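Local coordinates for protein (alpha-2u-globulin) (Rattus norvegicus, PDB 2A2U) that probably binds small hydrophobic ligands, as lipocalins do, and also forms a complex with a hyaline droplet inducer, at residues Phe75-Cys83 / Asp169-Leu177; Leu34-Ser45 / Gln134-Leu145. All blocks are in the same frame, centred on the assembly; numbering follows the deposited sequence.

Contact 1 (Phe75-Cys83 / Asp169-Leu177)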
loop_
_atom_site.group_PDB
_atom_site.type_symbol
_atom_site.label_atom_id
_atom_site.label_comp_id
_atom_site.label_asym_id
_atom_site.label_seq_id
_atom_site.Cartn_x
_atom_site.Cartn_y
_atom_site.Cartn_z
ATOM N N PHE A 75 -6.056 14.254 -6.064
ATOM C CA PHE A 75 -6.497 15.532 -5.520
ATOM C C PHE A 75 -5.343 16.312 -4.914
ATOM O O PHE A 75 -4.251 15.782 -4.750
ATOM C CB PHE A 75 -7.528 15.282 -4.429
ATOM C CG PHE A 75 -6.981 14.520 -3.262
ATOM C CD1 PHE A 75 -6.831 13.136 -3.331
ATOM C CD2 PHE A 75 -6.567 15.180 -2.110
ATOM C CE1 PHE A 75 -6.271 12.420 -2.271
ATOM C CE2 PHE A 75 -6.002 14.470 -1.038
ATOM C CZ PHE A 75 -5.855 13.088 -1.123
ATOM N N ARG A 76 -5.603 17.567 -4.558
ATOM C CA ARG A 76 -4.588 18.421 -3.959
ATOM C C ARG A 76 -4.978 18.806 -2.558
ATOM O O ARG A 76 -6.158 18.838 -2.209
ATOM C CB ARG A 76 -4.365 19.686 -4.777
ATOM C CG ARG A 76 -3.609 19.455 -6.042
ATOM C CD ARG A 76 -2.722 20.624 -6.366
ATOM N NE ARG A 76 -2.442 20.682 -7.793
ATOM C CZ ARG A 76 -3.257 21.245 -8.680
ATOM N NH1 ARG A 76 -4.399 21.805 -8.281
ATOM N NH2 ARG A 76 -2.965 21.195 -9.972
ATOM N N ILE A 77 -3.974 19.117 -1.756
ATOM C CA ILE A 77 -4.214 19.507 -0.386
ATOM C C ILE A 77 -3.135 20.491 0.032
ATOM O O ILE A 77 -1.970 20.320 -0.304
ATOM C CB ILE A 77 -4.253 18.272 0.539
ATOM C CG1 ILE A 77 -4.657 18.685 1.944
ATOM C CG2 ILE A 77 -2.916 17.569 0.557
ATOM C CD1 ILE A 77 -5.083 17.532 2.794
ATOM N N LYS A 78 -3.541 21.557 0.708
ATOM C CA LYS A 78 -2.615 22.584 1.155
ATOM C C LYS A 78 -2.073 22.224 2.529
ATOM O O LYS A 78 -2.751 22.405 3.540
ATOM C CB LYS A 78 -3.344 23.916 1.225
ATOM C CG LYS A 78 -2.532 25.095 0.791
ATOM C CD LYS A 78 -3.404 26.327 0.857
ATOM C CE LYS A 78 -2.784 27.504 0.135
ATOM N NZ LYS A 78 -3.695 28.681 0.183
ATOM N N GLU A 79 -0.873 21.660 2.553
ATOM C CA GLU A 79 -0.224 21.270 3.799
ATOM C C GLU A 79 0.813 22.357 4.066
ATOM O O GLU A 79 1.828 22.433 3.366
ATOM C CB GLU A 79 0.477 19.914 3.634
ATOM C CG GLU A 79 -0.385 18.802 3.034
ATOM C CD GLU A 79 0.454 17.680 2.447
ATOM O OE1 GLU A 79 1.665 17.882 2.230
ATOM O OE2 GLU A 79 -0.094 16.594 2.183
ATOM N N ASN A 80 0.517 23.237 5.023
ATOM C CA ASN A 80 1.416 24.334 5.389
ATOM C C ASN A 80 1.696 25.282 4.229
ATOM O O ASN A 80 2.845 25.462 3.816
ATOM C CB ASN A 80 2.721 23.785 5.977
ATOM C CG ASN A 80 2.483 22.939 7.203
ATOM O OD1 ASN A 80 1.922 23.411 8.191
ATOM N ND2 ASN A 80 2.890 21.678 7.143
ATOM N N GLY A 81 0.625 25.875 3.704
ATOM C CA GLY A 81 0.739 26.815 2.605
ATOM C C GLY A 81 1.360 26.230 1.355
ATOM O O GLY A 81 1.863 26.971 0.508
ATOM N N GLU A 82 1.354 24.906 1.241
ATOM C CA GLU A 82 1.929 24.270 0.072
ATOM C C GLU A 82 1.046 23.159 -0.449
ATOM O O GLU A 82 0.779 22.168 0.231
ATOM C CB GLU A 82 3.352 23.799 0.356
ATOM C CG GLU A 82 4.260 24.964 0.729
ATOM C CD GLU A 82 5.725 24.688 0.523
ATOM O OE1 GLU A 82 6.116 23.511 0.400
ATOM O OE2 GLU A 82 6.500 25.662 0.487
ATOM N N CYS A 83 0.532 23.392 -1.647
ATOM C CA CYS A 83 -0.346 22.461 -2.320
ATOM C C CYS A 83 0.362 21.187 -2.744
ATOM O O CYS A 83 1.114 21.175 -3.715
ATOM C CB CYS A 83 -0.951 23.142 -3.534
ATOM S SG CYS A 83 -2.050 24.525 -3.052
ATOM N N ASP A 169 -18.385 26.346 1.444
ATOM C CA ASP A 169 -18.336 26.492 -0.010
ATOM C C ASP A 169 -16.893 26.823 -0.401
ATOM O O ASP A 169 -16.431 27.953 -0.213
ATOM C CB ASP A 169 -19.295 27.608 -0.454
ATOM C CG ASP A 169 -19.403 27.739 -1.976
ATOM O OD1 ASP A 169 -18.582 27.153 -2.711
ATOM O OD2 ASP A 169 -20.321 28.442 -2.446
ATOM N N LEU A 170 -16.199 25.840 -0.970
ATOM C CA LEU A 170 -14.806 26.005 -1.361
ATOM C C LEU A 170 -14.581 26.790 -2.643
ATOM O O LEU A 170 -13.437 27.127 -2.950
ATOM C CB LEU A 170 -14.118 24.648 -1.495
ATOM C CG LEU A 170 -14.044 23.710 -0.296
ATOM C CD1 LEU A 170 -13.328 22.445 -0.711
ATOM C CD2 LEU A 170 -13.310 24.373 0.844
ATOM N N THR A 171 -15.648 27.072 -3.392
ATOM C CA THR A 171 -15.512 27.811 -4.647
ATOM C C THR A 171 -15.005 29.230 -4.462
ATOM O O THR A 171 -14.469 29.826 -5.388
ATOM C CB THR A 171 -16.824 27.870 -5.431
ATOM O OG1 THR A 171 -17.819 28.537 -4.650
ATOM C CG2 THR A 171 -17.289 26.482 -5.784
ATOM N N LYS A 172 -15.186 29.770 -3.269
ATOM C CA LYS A 172 -14.744 31.109 -3.006
ATOM C C LYS A 172 -13.281 31.225 -2.569
ATOM O O LYS A 172 -12.655 32.267 -2.770
ATOM C CB LYS A 172 -15.695 31.737 -2.010
ATOM C CG LYS A 172 -17.089 31.986 -2.483
ATOM C CD LYS A 172 -18.253 31.294 -1.653
ATOM C CE LYS A 172 -19.556 32.165 -1.720
ATOM N NZ LYS A 172 -20.417 32.061 -0.522
ATOM N N THR A 173 -12.712 30.100 -2.134
ATOM C CA THR A 173 -11.315 30.027 -1.698
ATOM C C THR A 173 -10.343 29.458 -2.744
ATOM O O THR A 173 -10.733 29.129 -3.869
ATOM C CB THR A 173 -11.169 29.171 -0.411
ATOM O OG1 THR A 173 -11.138 27.775 -0.748
ATOM C CG2 THR A 173 -12.339 29.413 0.537
ATOM N N ASP A 174 -9.067 29.371 -2.364
ATOM C CA ASP A 174 -8.044 28.828 -3.248
ATOM C C ASP A 174 -8.081 27.322 -3.163
ATOM O O ASP A 174 -7.723 26.738 -2.138
ATOM C CB ASP A 174 -6.640 29.301 -2.863
ATOM C CG ASP A 174 -5.546 28.583 -3.649
ATOM O OD1 ASP A 174 -5.721 28.384 -4.873
ATOM O OD2 ASP A 174 -4.517 28.210 -3.049
ATOM N N ARG A 175 -8.505 26.699 -4.250
ATOM C CA ARG A 175 -8.576 25.259 -4.305
ATOM C C ARG A 175 -7.296 24.764 -4.954
ATOM O O ARG A 175 -7.305 23.913 -5.840
ATOM C CB ARG A 175 -9.817 24.847 -5.080
ATOM C CG ARG A 175 -11.078 25.187 -4.318
ATOM C CD ARG A 175 -12.314 24.849 -5.104
ATOM N NE ARG A 175 -12.619 25.870 -6.098
ATOM C CZ ARG A 175 -13.511 25.716 -7.068
ATOM N NH1 ARG A 175 -14.189 24.576 -7.181
ATOM N NH2 ARG A 175 -13.747 26.710 -7.910
ATOM N N CYS A 176 -6.188 25.316 -4.479
ATOM C CA CYS A 176 -4.875 24.983 -4.987
ATOM C C CYS A 176 -4.751 25.082 -6.487
ATOM O O CYS A 176 -3.863 24.463 -7.086
ATOM C CB CYS A 176 -4.471 23.599 -4.546
ATOM S SG CYS A 176 -3.839 23.653 -2.846
ATOM N N LEU A 177 -5.654 25.827 -7.108
ATOM C CA LEU A 177 -5.591 25.994 -8.546
ATOM C C LEU A 177 -4.437 26.944 -8.854
ATOM O O LEU A 177 -3.590 26.583 -9.697
ATOM C CB LEU A 177 -6.915 26.534 -9.081
ATOM C CG LEU A 177 -7.963 25.450 -9.345
ATOM C CD1 LEU A 177 -9.357 26.036 -9.347
ATOM C CD2 LEU A 177 -7.656 24.752 -10.661
#

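Contact 2 (Leu34-Ser45 / Gln134-Leu145)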
loop_
_atom_site.group_PDB
_atom_site.type_symbol
_atom_site.label_atom_id
_atom_site.label_comp_id
_atom_site.label_asym_id
_atom_site.label_seq_id
_atom_site.Cartn_x
_atom_site.Cartn_y
_atom_site.Cartn_z
ATOM N N LEU A 34 -18.434 7.802 -13.676
ATOM C CA LEU A 34 -17.844 8.767 -12.753
ATOM C C LEU A 34 -16.410 9.093 -13.151
ATOM O O LEU A 34 -15.793 9.993 -12.594
ATOM C CB LEU A 34 -17.877 8.216 -11.331
ATOM C CG LEU A 34 -19.258 7.993 -10.722
ATOM C CD1 LEU A 34 -19.112 7.320 -9.382
ATOM C CD2 LEU A 34 -19.969 9.328 -10.566
ATOM N N ASN A 35 -15.890 8.356 -14.127
ATOM C CA ASN A 35 -14.534 8.558 -14.614
ATOM C C ASN A 35 -14.374 9.972 -15.144
ATOM O O ASN A 35 -15.279 10.500 -15.778
ATOM C CB ASN A 35 -14.225 7.569 -15.740
ATOM C CG ASN A 35 -12.974 6.757 -15.482
ATOM O OD1 ASN A 35 -12.857 5.622 -15.940
ATOM N ND2 ASN A 35 -12.038 7.324 -14.733
ATOM N N GLY A 36 -13.243 10.604 -14.854
ATOM C CA GLY A 36 -13.025 11.941 -15.368
ATOM C C GLY A 36 -12.642 12.975 -14.341
ATOM O O GLY A 36 -12.383 12.656 -13.192
ATOM N N ASP A 37 -12.609 14.225 -14.766
ATOM C CA ASP A 37 -12.245 15.324 -13.899
ATOM C C ASP A 37 -13.388 15.823 -13.050
ATOM O O ASP A 37 -14.523 15.917 -13.517
ATOM C CB ASP A 37 -11.692 16.469 -14.725
ATOM C CG ASP A 37 -10.422 16.094 -15.434
ATOM O OD1 ASP A 37 -9.423 15.801 -14.756
ATOM O OD2 ASP A 37 -10.412 16.075 -16.674
ATOM N N TRP A 38 -13.076 16.128 -11.794
ATOM C CA TRP A 38 -14.061 16.634 -10.852
ATOM C C TRP A 38 -13.417 17.731 -10.049
ATOM O O TRP A 38 -12.205 17.762 -9.929
ATOM C CB TRP A 38 -14.525 15.529 -9.913
ATOM C CG TRP A 38 -15.302 14.460 -10.594
ATOM C CD1 TRP A 38 -14.806 13.301 -11.129
ATOM C CD2 TRP A 38 -16.711 14.442 -10.811
ATOM N NE1 TRP A 38 -15.837 12.563 -11.659
ATOM C CE2 TRP A 38 -17.016 13.232 -11.481
ATOM C CE3 TRP A 38 -17.758 15.324 -10.503
ATOM C CZ2 TRP A 38 -18.333 12.888 -11.854
ATOM C CZ3 TRP A 38 -19.072 14.981 -10.876
ATOM C CH2 TRP A 38 -19.343 13.769 -11.543
ATOM N N PHE A 39 -14.227 18.631 -9.503
ATOM C CA PHE A 39 -13.721 19.745 -8.708
ATOM C C PHE A 39 -14.454 19.766 -7.389
ATOM O O PHE A 39 -15.613 19.363 -7.325
ATOM C CB PHE A 39 -13.992 21.072 -9.406
ATOM C CG PHE A 39 -13.256 21.240 -10.686
ATOM C CD1 PHE A 39 -13.781 20.758 -11.874
ATOM C CD2 PHE A 39 -12.037 21.893 -10.707
ATOM C CE1 PHE A 39 -13.100 20.921 -13.064
ATOM C CE2 PHE A 39 -11.347 22.064 -11.894
ATOM C CZ PHE A 39 -11.881 21.575 -13.075
ATOM N N SER A 40 -13.785 20.239 -6.341
ATOM C CA SER A 40 -14.389 20.335 -5.020
ATOM C C SER A 40 -15.216 21.605 -4.961
ATOM O O SER A 40 -14.689 22.696 -5.157
ATOM C CB SER A 40 -13.311 20.354 -3.938
ATOM O OG SER A 40 -12.768 19.061 -3.774
ATOM N N ILE A 41 -16.509 21.455 -4.693
ATOM C CA ILE A 41 -17.410 22.593 -4.630
ATOM C C ILE A 41 -17.814 22.955 -3.196
ATOM O O ILE A 41 -17.604 24.086 -2.759
ATOM C CB ILE A 41 -18.667 22.345 -5.498
ATOM C CG1 ILE A 41 -18.270 21.801 -6.882
ATOM C CG2 ILE A 41 -19.476 23.622 -5.633
ATOM C CD1 ILE A 41 -17.286 22.666 -7.665
ATOM N N VAL A 42 -18.392 22.002 -2.467
ATOM C CA VAL A 42 -18.829 22.235 -1.089
ATOM C C VAL A 42 -18.514 21.023 -0.218
ATOM O O VAL A 42 -18.742 19.885 -0.625
ATOM C CB VAL A 42 -20.359 22.489 -1.022
ATOM C CG1 VAL A 42 -20.797 22.723 0.400
ATOM C CG2 VAL A 42 -20.739 23.671 -1.882
ATOM N N VAL A 43 -17.942 21.272 0.957
ATOM C CA VAL A 43 -17.621 20.214 1.918
ATOM C C VAL A 43 -18.351 20.554 3.208
ATOM O O VAL A 43 -18.465 21.719 3.566
ATOM C CB VAL A 43 -16.100 20.107 2.219
ATOM C CG1 VAL A 43 -15.339 19.770 0.965
ATOM C CG2 VAL A 43 -15.580 21.394 2.810
ATOM N N ALA A 44 -18.840 19.544 3.911
ATOM C CA ALA A 44 -19.563 19.786 5.143
ATOM C C ALA A 44 -19.299 18.684 6.145
ATOM O O ALA A 44 -19.360 17.502 5.805
ATOM C CB ALA A 44 -21.040 19.871 4.858
ATOM N N SER A 45 -18.988 19.080 7.374
ATOM C CA SER A 45 -18.730 18.137 8.457
ATOM C C SER A 45 -19.016 18.831 9.763
ATOM O O SER A 45 -18.691 20.007 9.910
ATOM C CB SER A 45 -17.268 17.689 8.460
ATOM O OG SER A 45 -17.026 16.773 9.517
ATOM N N GLN A 134 -18.827 12.294 10.541
ATOM C CA GLN A 134 -19.387 12.298 9.203
ATOM C C GLN A 134 -18.770 13.407 8.371
ATOM O O GLN A 134 -18.360 14.445 8.892
ATOM C CB GLN A 134 -20.893 12.513 9.252
ATOM C CG GLN A 134 -21.683 11.343 9.754
ATOM C CD GLN A 134 -23.159 11.558 9.543
ATOM O OE1 GLN A 134 -23.603 11.791 8.423
ATOM N NE2 GLN A 134 -23.929 11.513 10.623
ATOM N N LEU A 135 -18.740 13.180 7.066
ATOM C CA LEU A 135 -18.218 14.140 6.107
ATOM C C LEU A 135 -19.035 14.004 4.829
ATOM O O LEU A 135 -19.295 12.897 4.385
ATOM C CB LEU A 135 -16.762 13.843 5.781
ATOM C CG LEU A 135 -16.236 14.781 4.701
ATOM C CD1 LEU A 135 -15.999 16.141 5.299
ATOM C CD2 LEU A 135 -14.957 14.254 4.146
ATOM N N MET A 136 -19.457 15.124 4.254
ATOM C CA MET A 136 -20.220 15.095 3.016
ATOM C C MET A 136 -19.629 16.066 2.023
ATOM O O MET A 136 -19.293 17.188 2.372
ATOM C CB MET A 136 -21.693 15.389 3.271
ATOM C CG MET A 136 -22.438 14.152 3.671
ATOM S SD MET A 136 -24.157 14.415 3.951
ATOM C CE MET A 136 -24.746 14.596 2.306
ATOM N N VAL A 137 -19.441 15.616 0.793
ATOM C CA VAL A 137 -18.866 16.480 -0.225
ATOM C C VAL A 137 -19.652 16.487 -1.518
ATOM O O VAL A 137 -20.307 15.500 -1.879
ATOM C CB VAL A 137 -17.406 16.091 -0.547
ATOM C CG1 VAL A 137 -16.511 16.387 0.624
ATOM C CG2 VAL A 137 -17.323 14.625 -0.874
ATOM N N LEU A 138 -19.600 17.636 -2.189
ATOM C CA LEU A 138 -20.253 17.828 -3.472
ATOM C C LEU A 138 -19.154 18.133 -4.474
ATOM O O LEU A 138 -18.356 19.038 -4.252
ATOM C CB LEU A 138 -21.240 18.999 -3.413
ATOM C CG LEU A 138 -21.878 19.455 -4.727
ATOM C CD1 LEU A 138 -22.675 18.319 -5.318
ATOM C CD2 LEU A 138 -22.773 20.651 -4.481
ATOM N N TYR A 139 -19.063 17.318 -5.522
ATOM C CA TYR A 139 -18.078 17.516 -6.582
ATOM C C TYR A 139 -18.819 17.884 -7.845
ATOM O O TYR A 139 -19.912 17.371 -8.100
ATOM C CB TYR A 139 -17.286 16.241 -6.858
ATOM C CG TYR A 139 -16.357 15.852 -5.752
ATOM C CD1 TYR A 139 -15.744 16.820 -4.973
ATOM C CD2 TYR A 139 -16.095 14.515 -5.478
ATOM C CE1 TYR A 139 -14.895 16.472 -3.950
ATOM C CE2 TYR A 139 -15.246 14.153 -4.454
ATOM C CZ TYR A 139 -14.651 15.137 -3.695
ATOM O OH TYR A 139 -13.806 14.807 -2.668
ATOM N N GLY A 140 -18.223 18.767 -8.635
ATOM C CA GLY A 140 -18.843 19.170 -9.877
ATOM C C GLY A 140 -17.850 18.953 -10.983
ATOM O O GLY A 140 -16.655 18.959 -10.713
ATOM N N ARG A 141 -18.321 18.721 -12.207
ATOM C CA ARG A 141 -17.412 18.525 -13.338
ATOM C C ARG A 141 -16.866 19.883 -13.787
ATOM O O ARG A 141 -15.918 19.965 -14.573
ATOM C CB ARG A 141 -18.125 17.832 -14.493
ATOM C CG ARG A 141 -18.884 16.613 -14.057
ATOM C CD ARG A 141 -18.799 15.502 -15.067
ATOM N NE ARG A 141 -17.512 14.825 -15.033
ATOM C CZ ARG A 141 -17.362 13.505 -15.115
ATOM N NH1 ARG A 141 -18.416 12.706 -15.231
ATOM N NH2 ARG A 141 -16.144 12.982 -15.103
ATOM N N THR A 142 -17.463 20.937 -13.232
ATOM C CA THR A 142 -17.101 22.324 -13.502
ATOM C C THR A 142 -16.574 22.971 -12.231
ATOM O O THR A 142 -16.874 22.502 -11.138
ATOM C CB THR A 142 -18.322 23.113 -13.999
ATOM O OG1 THR A 142 -19.466 22.811 -13.190
ATOM C CG2 THR A 142 -18.629 22.739 -15.424
ATOM N N LYS A 143 -15.803 24.047 -12.378
ATOM C CA LYS A 143 -15.223 24.754 -11.236
ATOM C C LYS A 143 -16.253 25.229 -10.222
ATOM O O LYS A 143 -15.930 25.457 -9.063
ATOM C CB LYS A 143 -14.340 25.912 -11.696
ATOM C CG LYS A 143 -12.893 25.513 -11.924
ATOM C CD LYS A 143 -12.086 26.662 -12.507
ATOM C CE LYS A 143 -10.618 26.290 -12.669
ATOM N NZ LYS A 143 -9.876 27.262 -13.529
ATOM N N ASP A 144 -17.497 25.373 -10.660
ATOM C CA ASP A 144 -18.568 25.782 -9.763
ATOM C C ASP A 144 -19.869 25.144 -10.241
ATOM O O ASP A 144 -19.944 24.621 -11.349
ATOM C CB ASP A 144 -18.695 27.308 -9.691
ATOM C CG ASP A 144 -19.540 27.777 -8.504
ATOM O OD1 ASP A 144 -19.839 26.966 -7.609
ATOM O OD2 ASP A 144 -19.900 28.969 -8.452
ATOM N N LEU A 145 -20.879 25.136 -9.385
ATOM C CA LEU A 145 -22.145 24.535 -9.742
ATOM C C LEU A 145 -23.326 25.431 -9.466
ATOM O O LEU A 145 -23.227 26.421 -8.740
ATOM C CB LEU A 145 -22.343 23.220 -8.990
ATOM C CG LEU A 145 -21.551 21.993 -9.410
ATOM C CD1 LEU A 145 -21.734 20.950 -8.332
ATOM C CD2 LEU A 145 -22.024 21.473 -10.753
#

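Contact 1 (Phe75-Cys83 / Asp169-Leu177)
A covalent bond holds this contact together: Cys-83 SG and Cys-176 SG lie 2.0 Å apart in a disulfide that ties the start of strand 83-92 to the C-terminal tail of the chain. The CB-SG-SG-CB torsion is -83°, near the right angle a relaxed disulfide prefers. Each sulfur stands anti to its own carbonyl carbon, beside the backbone N (chi1 -66° in Cys-83, -81° in Cys-176), and from there the two CB-SG bonds lean toward each other across a 5.8 Å gap between the CA atoms. Cysteine suits both places because its thiol alone among the standard side chains forms such a covalent cross-link.

Two long basic side chains of strand 70-78 flank the bridge. Lys-78 passes its aliphatic part by the sulfur, CB coming to 4.1 Å from Cys-176 SG, and runs on extended beyond CG to cross Asp-174 at about a right angle. Lys-78 NZ ends 3.4 Å from Asp-174 OD2, a salt bridge whose hydrogen bond is weak. Lysine suits the site by joining a greasy stem to a charged end. Arg-76 lays its own methylenes on the cystine, with CD 3.9 Å from Cys-176 CB, and a bend at chi2 brings the guanidinium over the tail, where Arg-76 NH1 is 3.0 Å from Cys-176 O at an angle too poor for a hydrogen bond. Phe-60 of strand 60-67 also packs on Cys-176, while Arg-175 points away from the hairpin, toward contact 2.

With so little surface buried here, the link between the tail and the hairpin of strands 70-78 and 83-92 rests chiefly on the disulfide, and the loose Lys-78 to Asp-174 pair probably adds only modest electrostatic attraction.

Contact 2 (Leu34-Ser45 / Gln134-Leu145)
Trp-38 and Arg-141 lie face to face: the guanidinium rests flat on the indole, planes 24° apart and centres 4.0 Å apart, while Arg-141 CG covers the six-membered ring as a CH-pi donor. Bends at chi2 and chi3 fold the arginine back over the ring, and Arg-141 NH2 donates to Asn-35 O (2.7 Å) from above the carbonyl plane. Trp-38 NE1 gives a straight bond to Leu-34 O (2.7 Å, 167°), which helps hold the indole's rotation. Arg-141 NH1 donates to Tyr-116 O. An alanine in place of Trp-38 would probably leave the guanidinium without its stacking surface and Leu-34 O without this donor.

Further on, Lys-143 CG sits over one face of Phe-39, and Val-43 CG1 meets Val-137 CG1 at 3.6 Å. Opposite Leu-138, Ile-41 and Val-42 form a classic beta bulge; Ile-41 CG1 is 3.5 Å from Gly-140 N, where a side chain on the glycine would crowd it and Leu-145.

Antiparallel backbone hydrogen bonds thus join the barrel's first and last long strands, and the tryptophan-arginine pair, familiar from lipocalins, probably adds cation-pi attraction to the stack, alongside hydrogen bonds to backbone carbonyls at one barrel end.

In the fold
Both contacts reach the same curled antiparallel sheet, the lipocalin barrel, and their centres lie about 13 Å apart. Along the chain the segments alternate: 34-45 comes first, then 75-83, 134-145 and 169-177. Contact 2 closes the barrel by pairing strand 36-44 with strand 131-140, whereas contact 1 fastens the tail beyond strand 167-169 to the outside of strand 70-78 and the start of strand 83-92. They meet directly, since Arg-175 NH1 probably hydrogen-bonds to Lys-143 O at 2.7 Å and to Ser-40 O, and Thr-171 packs on Asp-144. The C-terminal tail therefore runs from the closing strands of contact 2 to the disulfide of contact 1, bridging two regions of the barrel.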